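Fluoroacetyl coenzyme A thioesterase (PDB 3KUV) hydrolyses fluoroacetyl-CoA to fluoroacetate and CoA, working as a hot-dog-fold homodimer that protects Streptomyces cattleya from fluoroacetate. Local coordinates at residues 65-70 with 118-123. The protein carries 1 engineered substitution. Numbering follows the deposited sequence.
Sequences EGSLGT and HERAVI. With ACT (acetate ion), chain C.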
loop_
_atom_site.group_PDB
_atom_site.type_symbol
_atom_site.label_atom_id
_atom_site.label_comp_id
_atom_site.label_asym_id
_atom_site.label_seq_id
_atom_site.Cartn_x
_atom_site.Cartn_y
_atom_site.Cartn_z
ATOM N N GLU B 65 19.000 -8.786 -11.628
ATOM C CA GLU B 65 18.508 -8.450 -10.259
ATOM C C GLU B 65 17.306 -7.584 -10.364
ATOM O O GLU B 65 17.106 -6.849 -11.339
ATOM C CB GLU B 65 19.594 -7.708 -9.495
ATOM C CG GLU B 65 20.715 -8.656 -8.983
ATOM C CD GLU B 65 21.850 -7.996 -8.256
ATOM O OE1 GLU B 65 22.125 -6.719 -8.318
ATOM O OE2 GLU B 65 22.511 -8.766 -7.488
ATOM N N GLY B 66 16.515 -7.565 -9.249
ATOM C CA GLY B 66 15.475 -6.592 -9.034
ATOM C C GLY B 66 15.350 -6.476 -7.512
ATOM O O GLY B 66 16.348 -6.577 -6.844
ATOM N N SER B 67 14.173 -6.065 -7.028
ATOM C CA SER B 67 14.027 -5.855 -5.573
ATOM C C SER B 67 12.600 -6.066 -5.138
ATOM O O SER B 67 11.645 -6.037 -5.954
ATOM C CB SER B 67 14.555 -4.431 -5.150
ATOM O OG SER B 67 13.658 -3.443 -5.749
ATOM N N LEU B 68 12.447 -6.215 -3.825
ATOM C CA LEU B 68 11.150 -6.335 -3.181
ATOM C C LEU B 68 11.050 -5.282 -2.086
ATOM O O LEU B 68 12.071 -4.891 -1.491
ATOM C CB LEU B 68 11.035 -7.689 -2.461
ATOM C CG LEU B 68 11.041 -8.928 -3.350
ATOM C CD1 LEU B 68 11.263 -10.175 -2.471
ATOM C CD2 LEU B 68 9.785 -9.036 -4.269
ATOM N N GLY B 69 9.870 -4.735 -1.887
ATOM C CA GLY B 69 9.627 -3.919 -0.692
ATOM C C GLY B 69 9.491 -4.750 0.555
ATOM O O GLY B 69 8.718 -5.773 0.521
ATOM N N THR B 70 10.266 -4.445 1.597
ATOM C CA THR B 70 10.223 -5.241 2.832
ATOM C C THR B 70 9.575 -4.509 3.997
ATOM O O THR B 70 9.187 -5.144 4.982
ATOM C CB THR B 70 11.585 -5.719 3.287
ATOM O OG1 THR B 70 12.430 -4.563 3.436
ATOM C CG2 THR B 70 12.235 -6.605 2.161
ATOM N N HIS B 118 10.670 3.682 3.860
ATOM C CA HIS B 118 10.440 2.474 3.026
ATOM C C HIS B 118 11.769 1.736 2.955
ATOM O O HIS B 118 12.856 2.378 2.760
ATOM C CB HIS B 118 10.062 2.897 1.605
ATOM C CG HIS B 118 9.812 1.711 0.699
ATOM N ND1 HIS B 118 10.288 1.564 -0.600
ATOM C CD2 HIS B 118 9.120 0.579 0.979
ATOM C CE1 HIS B 118 9.851 0.410 -1.100
ATOM N NE2 HIS B 118 9.155 -0.188 -0.169
ATOM N N GLU B 119 11.732 0.426 3.053
ATOM C CA GLU B 119 12.973 -0.406 2.876
ATOM C C GLU B 119 12.714 -1.427 1.806
ATOM O O GLU B 119 11.567 -1.896 1.631
ATOM C CB GLU B 119 13.281 -1.140 4.168
ATOM C CG GLU B 119 13.786 -0.157 5.305
ATOM C CD GLU B 119 12.689 0.644 5.942
ATOM O OE1 GLU B 119 11.635 0.046 6.179
ATOM O OE2 GLU B 119 12.843 1.823 6.290
ATOM N N ARG B 120 13.800 -1.761 1.094
ATOM C CA ARG B 120 13.781 -2.734 0.013
ATOM C C ARG B 120 14.932 -3.715 0.130
ATOM O O ARG B 120 15.917 -3.435 0.769
ATOM C CB ARG B 120 13.940 -2.028 -1.333
ATOM C CG ARG B 120 12.768 -0.987 -1.554
ATOM C CD ARG B 120 12.680 -0.491 -2.997
ATOM N NE ARG B 120 12.300 -1.532 -3.945
ATOM C CZ ARG B 120 11.091 -2.077 -4.050
ATOM N NH1 ARG B 120 10.080 -1.525 -3.322
ATOM N NH2 ARG B 120 10.814 -3.119 -4.839
ATOM N N ALA B 121 14.798 -4.875 -0.504
ATOM C CA ALA B 121 15.834 -5.872 -0.566
ATOM C C ALA B 121 16.103 -6.264 -2.039
ATOM O O ALA B 121 15.143 -6.589 -2.765
ATOM C CB ALA B 121 15.445 -7.141 0.202
ATOM N N VAL B 122 17.369 -6.238 -2.435
ATOM C CA VAL B 122 17.774 -6.727 -3.772
ATOM C C VAL B 122 17.632 -8.260 -3.851
ATOM O O VAL B 122 17.883 -8.969 -2.902
ATOM C CB VAL B 122 19.234 -6.360 -4.007
ATOM C CG1 VAL B 122 19.621 -6.866 -5.452
ATOM C CG2 VAL B 122 19.401 -4.810 -3.989
ATOM N N ILE B 123 17.090 -8.684 -4.980
ATOM C CA ILE B 123 16.800 -10.136 -5.218
ATOM C C ILE B 123 17.373 -10.526 -6.571
ATOM O O ILE B 123 17.479 -9.698 -7.487
ATOM C CB ILE B 123 15.324 -10.537 -5.112
ATOM C CG1 ILE B 123 14.454 -9.734 -6.081
ATOM C CG2 ILE B 123 14.810 -10.473 -3.636
ATOM C CD1 ILE B 123 13.088 -10.383 -6.278
HETATM C C ACT C . 5.952 -5.935 -3.516
HETATM O O ACT C . 6.852 -5.337 -2.708
HETATM O OXT ACT C . 5.033 -5.227 -4.107
HETATM C CH3 ACT C . 6.050 -7.425 -3.751
HETATM O O HOH W 1 15.105 -4.775 3.306
#
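Residues 65-70 and 118-123 run antiparallel as neighbouring strands of the hot-dog sheet, with Gly-66/Ile-123 and Leu-68/Ala-121 as hydrogen-bonded pairs. Both bonds of the latter, Leu-68 N to Ala-121 O and the reverse, measure 2.9 Å and lie in the carbonyl planes. The tight part is formed by the buried side chains of Ser-67 and Arg-120. The arginine chain bends at chi3 (66°), swinging its guanidinium back across the neighbouring strand, where Arg-120 NE and NH2 both donate side-on to Ser-67 OG at 3.0 Å, in the guanidinium plane but bent. One guanidinium face lies over the backbone at Leu-68 C and Gly-69 N. These two bonds fix the group's rotation, so Ser-67 probably helps to position this substrate-binding arginine, whose NH1 forms a salt bridge with the active-site residue Glu-50. Gly-69 N, also at the substrate site, donates to an acetate oxygen (O) at 3.2 Å; the acetate is held as well by Ser-42 of the second subunit, an engineered residue. On the other face Leu-68 CD1 meets Ile-123 CG2 at 3.7 Å in an apolar patch, the side chains crossing nearly at right angles. The partly exposed Thr-70 end is looser and wetter: a water lies 2.7 Å from Thr-70 OG1 and donates a weak bond to Arg-120 O. Phe-36 of the second subunit packs on Leu-68 and Ile-123, helix 42-57 lies against Ser-67 and Arg-120, and strand 99-107 flanks 118-123 on its other edge.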